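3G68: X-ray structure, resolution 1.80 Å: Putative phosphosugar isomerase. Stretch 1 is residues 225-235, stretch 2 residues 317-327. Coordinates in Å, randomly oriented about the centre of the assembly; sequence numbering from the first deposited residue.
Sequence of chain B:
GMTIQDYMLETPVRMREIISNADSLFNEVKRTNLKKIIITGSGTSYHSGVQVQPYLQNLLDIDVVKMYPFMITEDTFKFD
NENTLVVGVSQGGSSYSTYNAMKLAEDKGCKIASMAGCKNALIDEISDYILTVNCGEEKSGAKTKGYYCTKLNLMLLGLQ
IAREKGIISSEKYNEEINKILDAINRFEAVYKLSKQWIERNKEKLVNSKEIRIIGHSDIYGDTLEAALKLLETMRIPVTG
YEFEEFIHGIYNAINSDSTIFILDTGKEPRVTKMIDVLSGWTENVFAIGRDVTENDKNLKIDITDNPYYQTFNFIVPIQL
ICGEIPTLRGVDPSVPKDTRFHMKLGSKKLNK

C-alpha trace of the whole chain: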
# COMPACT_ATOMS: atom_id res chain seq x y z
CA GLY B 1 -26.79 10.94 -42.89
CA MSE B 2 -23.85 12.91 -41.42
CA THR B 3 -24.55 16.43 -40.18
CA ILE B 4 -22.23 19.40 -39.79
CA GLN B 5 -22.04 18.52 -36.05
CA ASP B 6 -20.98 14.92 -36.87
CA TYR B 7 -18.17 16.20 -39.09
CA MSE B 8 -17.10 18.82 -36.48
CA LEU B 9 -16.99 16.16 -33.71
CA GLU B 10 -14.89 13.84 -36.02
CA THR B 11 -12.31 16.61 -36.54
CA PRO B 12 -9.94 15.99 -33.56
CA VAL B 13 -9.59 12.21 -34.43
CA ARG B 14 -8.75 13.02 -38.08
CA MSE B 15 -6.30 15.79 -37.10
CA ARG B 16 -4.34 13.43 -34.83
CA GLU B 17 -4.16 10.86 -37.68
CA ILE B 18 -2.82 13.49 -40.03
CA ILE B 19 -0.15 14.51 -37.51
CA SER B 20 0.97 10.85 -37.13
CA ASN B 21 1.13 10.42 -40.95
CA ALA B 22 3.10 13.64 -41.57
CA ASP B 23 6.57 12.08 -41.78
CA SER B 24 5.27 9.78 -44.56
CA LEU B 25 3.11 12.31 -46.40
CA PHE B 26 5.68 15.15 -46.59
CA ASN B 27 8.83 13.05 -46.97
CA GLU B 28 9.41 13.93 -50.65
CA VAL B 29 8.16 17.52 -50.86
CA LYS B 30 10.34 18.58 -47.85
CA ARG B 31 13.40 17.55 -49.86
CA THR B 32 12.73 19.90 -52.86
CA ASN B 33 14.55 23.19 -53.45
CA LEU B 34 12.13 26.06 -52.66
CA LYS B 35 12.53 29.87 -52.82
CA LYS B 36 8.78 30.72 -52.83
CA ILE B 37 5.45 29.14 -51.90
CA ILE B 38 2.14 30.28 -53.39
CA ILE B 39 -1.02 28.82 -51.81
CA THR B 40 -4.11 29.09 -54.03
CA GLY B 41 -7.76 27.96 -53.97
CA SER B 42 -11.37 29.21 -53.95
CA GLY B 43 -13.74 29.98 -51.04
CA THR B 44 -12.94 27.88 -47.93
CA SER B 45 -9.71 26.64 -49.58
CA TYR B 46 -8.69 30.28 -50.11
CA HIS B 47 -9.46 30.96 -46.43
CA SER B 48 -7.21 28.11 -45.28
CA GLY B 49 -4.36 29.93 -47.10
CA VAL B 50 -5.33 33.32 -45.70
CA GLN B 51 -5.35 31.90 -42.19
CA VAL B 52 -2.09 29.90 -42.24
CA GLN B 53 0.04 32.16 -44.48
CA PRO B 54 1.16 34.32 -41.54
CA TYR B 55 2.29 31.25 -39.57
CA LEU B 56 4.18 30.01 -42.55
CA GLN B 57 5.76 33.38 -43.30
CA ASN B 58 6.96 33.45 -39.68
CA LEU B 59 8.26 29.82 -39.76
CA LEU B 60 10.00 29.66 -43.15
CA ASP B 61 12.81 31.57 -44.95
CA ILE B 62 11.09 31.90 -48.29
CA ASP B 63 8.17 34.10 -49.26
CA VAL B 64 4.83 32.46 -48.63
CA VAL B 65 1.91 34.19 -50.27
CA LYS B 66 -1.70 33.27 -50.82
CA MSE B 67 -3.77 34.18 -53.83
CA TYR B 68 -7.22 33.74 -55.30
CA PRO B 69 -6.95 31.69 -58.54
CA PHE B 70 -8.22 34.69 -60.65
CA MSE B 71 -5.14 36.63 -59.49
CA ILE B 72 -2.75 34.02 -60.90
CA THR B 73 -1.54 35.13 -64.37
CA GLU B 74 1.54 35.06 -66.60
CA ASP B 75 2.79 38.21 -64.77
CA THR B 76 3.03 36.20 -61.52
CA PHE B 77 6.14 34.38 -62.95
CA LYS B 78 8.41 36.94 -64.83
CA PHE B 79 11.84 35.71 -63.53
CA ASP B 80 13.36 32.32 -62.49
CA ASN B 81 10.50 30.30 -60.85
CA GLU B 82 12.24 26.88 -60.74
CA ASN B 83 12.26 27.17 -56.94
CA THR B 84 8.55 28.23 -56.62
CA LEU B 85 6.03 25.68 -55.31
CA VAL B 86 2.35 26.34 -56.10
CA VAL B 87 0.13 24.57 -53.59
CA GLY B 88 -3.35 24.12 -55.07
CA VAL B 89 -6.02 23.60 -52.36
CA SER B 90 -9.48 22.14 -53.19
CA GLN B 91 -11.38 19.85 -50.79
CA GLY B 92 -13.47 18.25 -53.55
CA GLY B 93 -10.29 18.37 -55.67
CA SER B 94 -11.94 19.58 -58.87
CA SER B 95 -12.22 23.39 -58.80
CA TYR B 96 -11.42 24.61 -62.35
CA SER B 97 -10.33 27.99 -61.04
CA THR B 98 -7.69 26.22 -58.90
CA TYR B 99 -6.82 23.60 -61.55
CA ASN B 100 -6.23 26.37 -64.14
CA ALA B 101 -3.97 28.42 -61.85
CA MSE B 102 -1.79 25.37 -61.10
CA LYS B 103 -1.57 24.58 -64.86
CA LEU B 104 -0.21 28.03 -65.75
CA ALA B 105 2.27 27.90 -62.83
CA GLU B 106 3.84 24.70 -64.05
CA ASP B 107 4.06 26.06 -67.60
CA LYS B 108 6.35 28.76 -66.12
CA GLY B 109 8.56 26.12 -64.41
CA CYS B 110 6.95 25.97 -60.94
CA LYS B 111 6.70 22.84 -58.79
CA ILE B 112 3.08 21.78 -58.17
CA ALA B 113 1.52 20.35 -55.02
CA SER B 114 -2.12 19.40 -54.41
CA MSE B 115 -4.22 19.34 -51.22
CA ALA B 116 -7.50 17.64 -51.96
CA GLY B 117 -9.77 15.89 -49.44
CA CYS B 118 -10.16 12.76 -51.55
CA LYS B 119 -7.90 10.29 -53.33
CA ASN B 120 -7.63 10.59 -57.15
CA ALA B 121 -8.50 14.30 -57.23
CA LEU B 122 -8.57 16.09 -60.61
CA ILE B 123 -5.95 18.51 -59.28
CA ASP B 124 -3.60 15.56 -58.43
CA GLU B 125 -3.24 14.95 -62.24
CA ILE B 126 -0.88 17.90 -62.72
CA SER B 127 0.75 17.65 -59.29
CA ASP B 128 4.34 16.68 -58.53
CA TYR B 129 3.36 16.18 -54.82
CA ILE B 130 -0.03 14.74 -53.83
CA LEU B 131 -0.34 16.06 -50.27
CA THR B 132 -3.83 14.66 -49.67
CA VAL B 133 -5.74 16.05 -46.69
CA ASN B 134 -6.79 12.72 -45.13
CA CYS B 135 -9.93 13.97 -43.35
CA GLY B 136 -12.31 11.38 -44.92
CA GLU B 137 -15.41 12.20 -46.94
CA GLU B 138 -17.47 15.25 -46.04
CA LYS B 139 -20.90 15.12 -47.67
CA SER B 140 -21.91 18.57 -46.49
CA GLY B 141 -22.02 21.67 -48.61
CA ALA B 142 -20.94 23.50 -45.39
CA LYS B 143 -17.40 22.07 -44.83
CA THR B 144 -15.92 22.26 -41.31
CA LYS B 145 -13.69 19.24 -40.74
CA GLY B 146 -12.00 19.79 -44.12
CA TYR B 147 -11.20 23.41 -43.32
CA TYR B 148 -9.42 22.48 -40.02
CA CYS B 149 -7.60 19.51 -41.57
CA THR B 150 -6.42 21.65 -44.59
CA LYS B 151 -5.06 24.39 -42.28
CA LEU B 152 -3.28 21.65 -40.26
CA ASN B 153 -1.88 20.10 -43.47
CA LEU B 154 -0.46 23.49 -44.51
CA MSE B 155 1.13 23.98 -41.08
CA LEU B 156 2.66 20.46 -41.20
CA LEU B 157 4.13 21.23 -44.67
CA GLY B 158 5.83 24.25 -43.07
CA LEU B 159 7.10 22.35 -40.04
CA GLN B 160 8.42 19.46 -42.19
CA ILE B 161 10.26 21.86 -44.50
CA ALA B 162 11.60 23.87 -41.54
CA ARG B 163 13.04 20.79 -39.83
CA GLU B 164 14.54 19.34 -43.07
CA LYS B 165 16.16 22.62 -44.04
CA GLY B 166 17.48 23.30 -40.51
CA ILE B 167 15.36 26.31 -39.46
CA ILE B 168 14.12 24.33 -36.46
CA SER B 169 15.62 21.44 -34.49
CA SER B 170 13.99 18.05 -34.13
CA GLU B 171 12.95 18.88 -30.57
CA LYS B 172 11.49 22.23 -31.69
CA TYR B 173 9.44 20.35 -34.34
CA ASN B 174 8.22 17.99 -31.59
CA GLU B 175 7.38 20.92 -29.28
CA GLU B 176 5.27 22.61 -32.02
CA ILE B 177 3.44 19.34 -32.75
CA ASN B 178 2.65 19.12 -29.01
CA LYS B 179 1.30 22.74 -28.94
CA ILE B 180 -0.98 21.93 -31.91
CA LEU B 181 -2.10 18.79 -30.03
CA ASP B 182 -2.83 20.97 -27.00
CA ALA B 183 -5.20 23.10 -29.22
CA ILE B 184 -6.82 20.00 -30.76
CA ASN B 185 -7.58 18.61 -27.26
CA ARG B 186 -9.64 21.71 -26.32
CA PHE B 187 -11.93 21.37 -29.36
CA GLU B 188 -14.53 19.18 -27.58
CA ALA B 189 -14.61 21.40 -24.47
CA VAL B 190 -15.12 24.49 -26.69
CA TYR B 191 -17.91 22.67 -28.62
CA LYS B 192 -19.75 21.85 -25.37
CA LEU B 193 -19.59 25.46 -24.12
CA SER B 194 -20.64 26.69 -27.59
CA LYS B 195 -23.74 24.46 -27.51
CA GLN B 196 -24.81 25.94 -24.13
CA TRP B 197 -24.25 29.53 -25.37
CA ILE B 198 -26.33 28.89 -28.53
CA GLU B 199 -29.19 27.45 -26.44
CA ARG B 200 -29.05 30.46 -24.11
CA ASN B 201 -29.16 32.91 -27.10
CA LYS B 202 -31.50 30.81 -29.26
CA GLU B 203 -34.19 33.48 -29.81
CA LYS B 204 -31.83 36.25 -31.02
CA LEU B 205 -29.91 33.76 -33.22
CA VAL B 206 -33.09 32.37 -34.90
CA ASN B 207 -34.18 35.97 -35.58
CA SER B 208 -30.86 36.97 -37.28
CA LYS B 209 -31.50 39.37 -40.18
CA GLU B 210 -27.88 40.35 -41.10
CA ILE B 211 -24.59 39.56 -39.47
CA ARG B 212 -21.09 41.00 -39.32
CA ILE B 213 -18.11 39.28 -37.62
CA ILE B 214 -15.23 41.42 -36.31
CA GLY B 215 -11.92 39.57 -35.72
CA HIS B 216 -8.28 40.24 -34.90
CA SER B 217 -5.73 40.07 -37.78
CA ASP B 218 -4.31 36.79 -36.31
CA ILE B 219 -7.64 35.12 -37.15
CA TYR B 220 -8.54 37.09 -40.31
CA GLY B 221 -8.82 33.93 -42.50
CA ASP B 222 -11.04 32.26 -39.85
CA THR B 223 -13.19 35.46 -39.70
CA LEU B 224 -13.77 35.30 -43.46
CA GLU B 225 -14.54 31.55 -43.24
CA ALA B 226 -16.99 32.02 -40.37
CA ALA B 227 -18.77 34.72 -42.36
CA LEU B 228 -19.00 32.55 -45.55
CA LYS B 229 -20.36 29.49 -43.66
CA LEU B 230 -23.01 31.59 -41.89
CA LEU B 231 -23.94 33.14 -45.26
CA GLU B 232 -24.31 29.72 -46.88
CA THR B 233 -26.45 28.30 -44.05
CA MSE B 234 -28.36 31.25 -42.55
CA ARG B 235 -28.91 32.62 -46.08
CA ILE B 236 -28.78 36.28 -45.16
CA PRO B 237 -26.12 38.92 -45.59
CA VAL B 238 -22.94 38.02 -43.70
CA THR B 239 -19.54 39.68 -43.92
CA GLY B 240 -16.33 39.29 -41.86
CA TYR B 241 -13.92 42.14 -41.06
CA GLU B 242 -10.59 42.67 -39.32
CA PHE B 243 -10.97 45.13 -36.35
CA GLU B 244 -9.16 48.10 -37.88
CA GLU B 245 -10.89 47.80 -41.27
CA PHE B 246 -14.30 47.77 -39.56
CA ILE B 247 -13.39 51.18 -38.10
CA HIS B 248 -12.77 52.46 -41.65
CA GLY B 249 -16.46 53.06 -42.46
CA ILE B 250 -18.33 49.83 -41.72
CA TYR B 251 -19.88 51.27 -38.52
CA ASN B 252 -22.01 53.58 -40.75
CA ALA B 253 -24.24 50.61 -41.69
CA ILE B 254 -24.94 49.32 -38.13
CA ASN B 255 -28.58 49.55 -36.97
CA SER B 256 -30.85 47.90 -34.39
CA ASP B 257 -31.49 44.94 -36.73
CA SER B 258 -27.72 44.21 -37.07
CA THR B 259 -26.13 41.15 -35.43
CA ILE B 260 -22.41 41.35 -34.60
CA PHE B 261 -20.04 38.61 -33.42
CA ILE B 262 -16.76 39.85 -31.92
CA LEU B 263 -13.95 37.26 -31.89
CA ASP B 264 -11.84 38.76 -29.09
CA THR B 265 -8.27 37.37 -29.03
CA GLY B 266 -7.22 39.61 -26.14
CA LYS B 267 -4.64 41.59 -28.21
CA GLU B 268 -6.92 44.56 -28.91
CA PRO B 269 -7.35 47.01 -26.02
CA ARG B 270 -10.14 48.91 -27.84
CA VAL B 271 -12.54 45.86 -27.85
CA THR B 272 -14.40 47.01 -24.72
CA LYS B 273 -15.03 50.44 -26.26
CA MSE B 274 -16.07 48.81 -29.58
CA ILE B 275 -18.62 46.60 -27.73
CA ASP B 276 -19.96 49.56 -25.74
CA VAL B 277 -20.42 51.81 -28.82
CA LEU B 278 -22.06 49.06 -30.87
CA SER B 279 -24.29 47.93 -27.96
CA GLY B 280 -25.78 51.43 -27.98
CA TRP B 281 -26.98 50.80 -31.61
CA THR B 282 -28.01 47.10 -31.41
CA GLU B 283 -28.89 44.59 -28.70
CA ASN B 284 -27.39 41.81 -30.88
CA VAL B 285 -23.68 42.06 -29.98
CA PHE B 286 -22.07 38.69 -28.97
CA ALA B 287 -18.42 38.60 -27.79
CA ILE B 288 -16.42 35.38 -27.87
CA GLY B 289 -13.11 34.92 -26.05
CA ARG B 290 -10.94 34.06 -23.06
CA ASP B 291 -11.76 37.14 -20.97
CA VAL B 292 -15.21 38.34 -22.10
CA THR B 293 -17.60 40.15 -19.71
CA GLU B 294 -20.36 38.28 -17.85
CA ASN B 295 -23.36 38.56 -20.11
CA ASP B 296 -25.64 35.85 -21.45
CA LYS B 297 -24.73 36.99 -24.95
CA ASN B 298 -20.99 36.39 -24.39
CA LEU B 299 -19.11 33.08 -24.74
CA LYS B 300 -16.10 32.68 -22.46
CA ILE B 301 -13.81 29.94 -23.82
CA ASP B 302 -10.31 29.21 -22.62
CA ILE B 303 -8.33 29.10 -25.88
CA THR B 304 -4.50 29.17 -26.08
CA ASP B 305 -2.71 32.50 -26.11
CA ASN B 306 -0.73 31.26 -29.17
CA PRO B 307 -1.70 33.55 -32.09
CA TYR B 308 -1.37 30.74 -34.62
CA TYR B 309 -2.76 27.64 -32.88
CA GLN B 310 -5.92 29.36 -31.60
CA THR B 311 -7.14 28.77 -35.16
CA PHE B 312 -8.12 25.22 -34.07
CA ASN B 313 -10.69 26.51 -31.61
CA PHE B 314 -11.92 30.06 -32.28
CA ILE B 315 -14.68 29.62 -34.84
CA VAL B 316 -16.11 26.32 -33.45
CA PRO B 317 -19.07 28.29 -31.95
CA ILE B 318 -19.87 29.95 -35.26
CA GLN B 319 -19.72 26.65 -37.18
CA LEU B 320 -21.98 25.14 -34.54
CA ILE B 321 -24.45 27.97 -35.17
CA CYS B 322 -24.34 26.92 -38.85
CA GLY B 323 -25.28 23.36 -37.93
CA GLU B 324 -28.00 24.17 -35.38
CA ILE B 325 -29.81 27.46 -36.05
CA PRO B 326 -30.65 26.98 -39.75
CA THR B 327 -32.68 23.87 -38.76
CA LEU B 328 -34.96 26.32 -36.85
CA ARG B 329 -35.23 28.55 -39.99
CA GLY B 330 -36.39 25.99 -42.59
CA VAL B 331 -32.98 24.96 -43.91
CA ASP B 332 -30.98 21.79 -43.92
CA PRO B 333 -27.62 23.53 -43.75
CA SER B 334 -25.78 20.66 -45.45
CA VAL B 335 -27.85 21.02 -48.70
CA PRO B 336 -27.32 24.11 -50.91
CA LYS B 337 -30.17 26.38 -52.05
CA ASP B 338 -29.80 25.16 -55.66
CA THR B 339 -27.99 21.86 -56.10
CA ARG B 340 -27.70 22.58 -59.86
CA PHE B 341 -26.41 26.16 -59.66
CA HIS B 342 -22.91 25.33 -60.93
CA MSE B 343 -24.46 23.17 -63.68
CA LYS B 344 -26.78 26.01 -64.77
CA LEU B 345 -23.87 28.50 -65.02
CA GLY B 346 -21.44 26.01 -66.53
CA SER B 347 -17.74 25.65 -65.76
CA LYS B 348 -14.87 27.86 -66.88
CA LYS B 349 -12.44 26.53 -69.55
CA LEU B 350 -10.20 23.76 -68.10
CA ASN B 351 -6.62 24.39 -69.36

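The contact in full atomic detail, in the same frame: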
# COMPACT_ATOMS: atom_id res chain seq x y z
N GLU B 225 -13.93 32.89 -43.13
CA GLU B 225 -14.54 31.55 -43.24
C GLU B 225 -15.83 31.46 -42.45
O GLU B 225 -16.82 30.94 -42.95
CB GLU B 225 -13.56 30.45 -42.81
CG GLU B 225 -14.14 29.06 -42.72
CD GLU B 225 -14.72 28.53 -44.02
OE1 GLU B 225 -14.47 29.12 -45.10
OE2 GLU B 225 -15.39 27.47 -43.94
N ALA B 226 -15.80 31.99 -41.23
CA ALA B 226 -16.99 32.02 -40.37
C ALA B 226 -18.13 32.78 -41.05
O ALA B 226 -19.27 32.34 -41.06
CB ALA B 226 -16.64 32.67 -39.01
N ALA B 227 -17.80 33.91 -41.65
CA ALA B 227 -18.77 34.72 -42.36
C ALA B 227 -19.34 33.94 -43.56
O ALA B 227 -20.55 33.91 -43.73
CB ALA B 227 -18.14 36.05 -42.79
N LEU B 228 -18.50 33.31 -44.38
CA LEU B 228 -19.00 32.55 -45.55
C LEU B 228 -19.91 31.39 -45.12
O LEU B 228 -20.95 31.17 -45.73
CB LEU B 228 -17.85 31.99 -46.41
CG LEU B 228 -18.18 31.10 -47.61
CD1 LEU B 228 -19.11 31.85 -48.63
CD2 LEU B 228 -16.88 30.54 -48.30
N LYS B 229 -19.53 30.65 -44.07
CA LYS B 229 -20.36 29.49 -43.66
C LYS B 229 -21.71 29.93 -43.10
O LYS B 229 -22.73 29.29 -43.38
CB LYS B 229 -19.61 28.55 -42.71
CG LYS B 229 -18.47 27.78 -43.41
CD LYS B 229 -19.02 26.73 -44.38
CE LYS B 229 -18.14 26.50 -45.60
NZ LYS B 229 -16.89 25.83 -45.31
N LEU B 230 -21.73 31.03 -42.36
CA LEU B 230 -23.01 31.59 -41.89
C LEU B 230 -23.85 32.03 -43.10
O LEU B 230 -25.06 31.81 -43.15
CB LEU B 230 -22.80 32.79 -40.96
CG LEU B 230 -22.41 32.55 -39.48
CD1 LEU B 230 -22.01 33.86 -38.80
CD2 LEU B 230 -23.55 31.87 -38.74
N LEU B 231 -23.22 32.71 -44.06
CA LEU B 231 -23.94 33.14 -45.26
C LEU B 231 -24.59 31.97 -45.97
O LEU B 231 -25.76 32.02 -46.34
CB LEU B 231 -23.00 33.84 -46.26
CG LEU B 231 -23.61 34.40 -47.57
CD1 LEU B 231 -22.72 35.55 -48.10
CD2 LEU B 231 -23.84 33.32 -48.66
N GLU B 232 -23.82 30.91 -46.15
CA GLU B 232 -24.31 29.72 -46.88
C GLU B 232 -25.43 28.98 -46.17
O GLU B 232 -26.27 28.37 -46.82
CB GLU B 232 -23.15 28.76 -47.11
CG GLU B 232 -22.09 29.28 -48.09
CD GLU B 232 -20.84 28.38 -48.20
OE1 GLU B 232 -20.57 27.54 -47.30
OE2 GLU B 232 -20.11 28.55 -49.19
N THR B 233 -25.48 29.07 -44.85
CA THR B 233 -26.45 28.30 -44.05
C THR B 233 -27.61 29.12 -43.50
O THR B 233 -28.76 28.66 -43.47
CB THR B 233 -25.72 27.56 -42.92
OG1 THR B 233 -25.03 28.48 -42.06
CG2 THR B 233 -24.72 26.56 -43.50
N MSE B 234 -27.32 30.33 -43.05
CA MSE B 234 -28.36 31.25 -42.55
C MSE B 234 -29.04 31.97 -43.70
O MSE B 234 -30.16 32.50 -43.54
CB MSE B 234 -27.75 32.27 -41.59
CG MSE B 234 -27.05 31.67 -40.39
SE MSE B 234 -28.30 30.97 -39.08
CE MSE B 234 -28.97 32.69 -38.43
N ARG B 235 -28.36 32.04 -44.85
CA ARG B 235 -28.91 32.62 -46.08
C ARG B 235 -29.43 34.05 -45.97
O ARG B 235 -30.54 34.39 -46.39
CB ARG B 235 -29.93 31.67 -46.66
CG ARG B 235 -29.19 30.41 -46.99
CD ARG B 235 -29.98 29.33 -47.43
NE ARG B 235 -29.10 28.19 -47.52
CZ ARG B 235 -29.50 26.96 -47.83
NH1 ARG B 235 -30.77 26.69 -48.12
NH2 ARG B 235 -28.58 25.99 -47.86
N PRO B 317 -17.71 27.79 -32.25
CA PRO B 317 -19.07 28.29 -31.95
C PRO B 317 -19.87 28.77 -33.15
O PRO B 317 -21.07 28.54 -33.20
CB PRO B 317 -18.82 29.44 -30.97
CG PRO B 317 -17.36 29.63 -30.93
CD PRO B 317 -16.72 28.40 -31.33
N ILE B 318 -19.20 29.41 -34.10
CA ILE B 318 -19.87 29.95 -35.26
C ILE B 318 -20.26 28.80 -36.18
O ILE B 318 -21.37 28.78 -36.68
CB ILE B 318 -19.01 31.00 -36.04
CG1 ILE B 318 -18.60 32.16 -35.14
CG2 ILE B 318 -19.82 31.54 -37.21
CD1 ILE B 318 -19.76 32.89 -34.58
N GLN B 319 -19.36 27.85 -36.41
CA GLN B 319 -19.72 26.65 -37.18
C GLN B 319 -20.83 25.89 -36.54
O GLN B 319 -21.67 25.32 -37.25
CB GLN B 319 -18.51 25.73 -37.35
CG GLN B 319 -17.43 26.31 -38.24
CD GLN B 319 -16.10 25.66 -38.00
OE1 GLN B 319 -15.79 25.25 -36.87
NE2 GLN B 319 -15.30 25.55 -39.06
N LEU B 320 -20.89 25.84 -35.20
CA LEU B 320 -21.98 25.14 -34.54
C LEU B 320 -23.30 25.85 -34.77
O LEU B 320 -24.36 25.19 -34.92
CB LEU B 320 -21.72 24.85 -33.05
CG LEU B 320 -22.75 23.96 -32.37
CD1 LEU B 320 -22.95 22.60 -33.11
CD2 LEU B 320 -22.30 23.71 -30.94
N ILE B 321 -23.27 27.19 -34.82
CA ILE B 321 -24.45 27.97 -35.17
C ILE B 321 -24.93 27.54 -36.55
O ILE B 321 -26.13 27.36 -36.73
CB ILE B 321 -24.23 29.49 -35.14
CG1 ILE B 321 -24.16 29.99 -33.70
CG2 ILE B 321 -25.38 30.22 -35.87
CD1 ILE B 321 -23.69 31.47 -33.55
N CYS B 322 -24.00 27.35 -37.49
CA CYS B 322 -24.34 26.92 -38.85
C CYS B 322 -25.04 25.57 -38.89
O CYS B 322 -25.90 25.34 -39.74
CB CYS B 322 -23.12 26.91 -39.77
SG CYS B 322 -22.33 28.53 -39.99
N GLY B 323 -24.65 24.66 -37.99
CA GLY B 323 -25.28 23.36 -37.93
C GLY B 323 -26.64 23.39 -37.25
O GLY B 323 -27.57 22.70 -37.70
N GLU B 324 -26.78 24.20 -36.20
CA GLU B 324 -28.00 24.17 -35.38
C GLU B 324 -29.15 25.16 -35.64
O GLU B 324 -30.34 24.80 -35.56
CB GLU B 324 -27.63 24.37 -33.92
CG GLU B 324 -26.79 23.24 -33.34
CD GLU B 324 -26.67 23.35 -31.80
OE1 GLU B 324 -27.01 24.41 -31.25
OE2 GLU B 324 -26.22 22.37 -31.14
N ILE B 325 -28.80 26.40 -35.90
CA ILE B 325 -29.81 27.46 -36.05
C ILE B 325 -30.57 27.38 -37.38
O ILE B 325 -31.77 27.59 -37.37
CB ILE B 325 -29.22 28.86 -35.72
CG1 ILE B 325 -28.68 28.85 -34.28
CG2 ILE B 325 -30.25 29.98 -35.93
CD1 ILE B 325 -29.75 28.72 -33.12
N PRO B 326 -29.89 27.11 -38.52
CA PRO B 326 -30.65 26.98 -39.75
C PRO B 326 -31.78 25.94 -39.70
O PRO B 326 -32.80 26.15 -40.34
CB PRO B 326 -29.61 26.57 -40.79
CG PRO B 326 -28.39 27.21 -40.33
CD PRO B 326 -28.46 27.06 -38.80
N THR B 327 -31.62 24.87 -38.92
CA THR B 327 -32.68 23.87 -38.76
C THR B 327 -33.95 24.48 -38.14
O THR B 327 -35.04 23.95 -38.32
CB THR B 327 -32.21 22.62 -37.94
OG1 THR B 327 -31.98 23.00 -36.58
CG2 THR B 327 -30.93 22.07 -38.50
O HOH W 1 -15.75 25.95 -41.73

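What fills the centre of the contact? Cys322 sits there, and more of its surface is covered by the opposing helix than that of any other residue in either stretch. Its SG settles against the backbone of the facing helix, 3.5 Å from Lys229 C and 3.5 Å from Leu230 N. Leu230 closes around this point: its CD2 lies 3.8 Å from Cys322 SG and 3.8 Å from Ile321 CG2, while its CD1 reaches 3.6 Å from Ile318 CG2. The CA-to-CB bond of Leu230 points sideways, but the m, t rotamer brings the end of the side chain nearer to the other helix, so that its two methyls can meet three residues there.

How do the helices keep this packing going along their length? They run almost parallel, at 9° between their N-to-C directions, with axes 9.1 Å apart at closest approach. The nearest CA pairs recur every four residues: Ala226 CA lies 6.2 Å from Ile318 CA, Leu230 CA 5.7 Å from Cys322 CA, and Met234 CA 5.6 Å from Pro326 CA. At the first of these levels the small side chain of Ala226 places CB 3.8 Å from Ile318 CG2.

What happens where the first helix ends? Met234, a selenomethionine with all three chi angles in m, has a CA-to-CB bond that points sideways, but the end of its side chain comes nearer to the second stretch: SE is 3.8 Å from Ile325 CG2 and 3.9 Å from Pro326 CD. The proline also packs against Thr233, with Pro326 CG 3.5 Å from Thr233 O and 3.7 Å from Thr233 CB. Arg235 then leaves helical geometry with a positive phi.

How is a threonine accommodated beside the apolar centre? Thr233 points toward the second helix, and its OG1 comes within 3.4 Å of Cys322 CB. The hydroxyl's hydrogen bond is made within its own helix, from Thr233 OG1 to Lys229 O at 2.8 Å; the p rotamer folds it back onto the preceding turn. No direct hydrogen bond crosses between the stretches.

What links the two helices at the polar edge? A water does. It donates to Glu225 OE2 at 2.7 Å and accepts from Gln319 NE2 at 2.7 Å, bridging two side chains whose ends approach the facing stretch without touching it. The same carboxylate oxygen, Glu225 OE2, forms a salt bridge with Lys229 NZ at 2.6 Å, one turn along the helix. Lys229 therefore serves both regions: its CB lies 3.8 Å from Cys322 SG, while the end of its chain leads away to the charged pair.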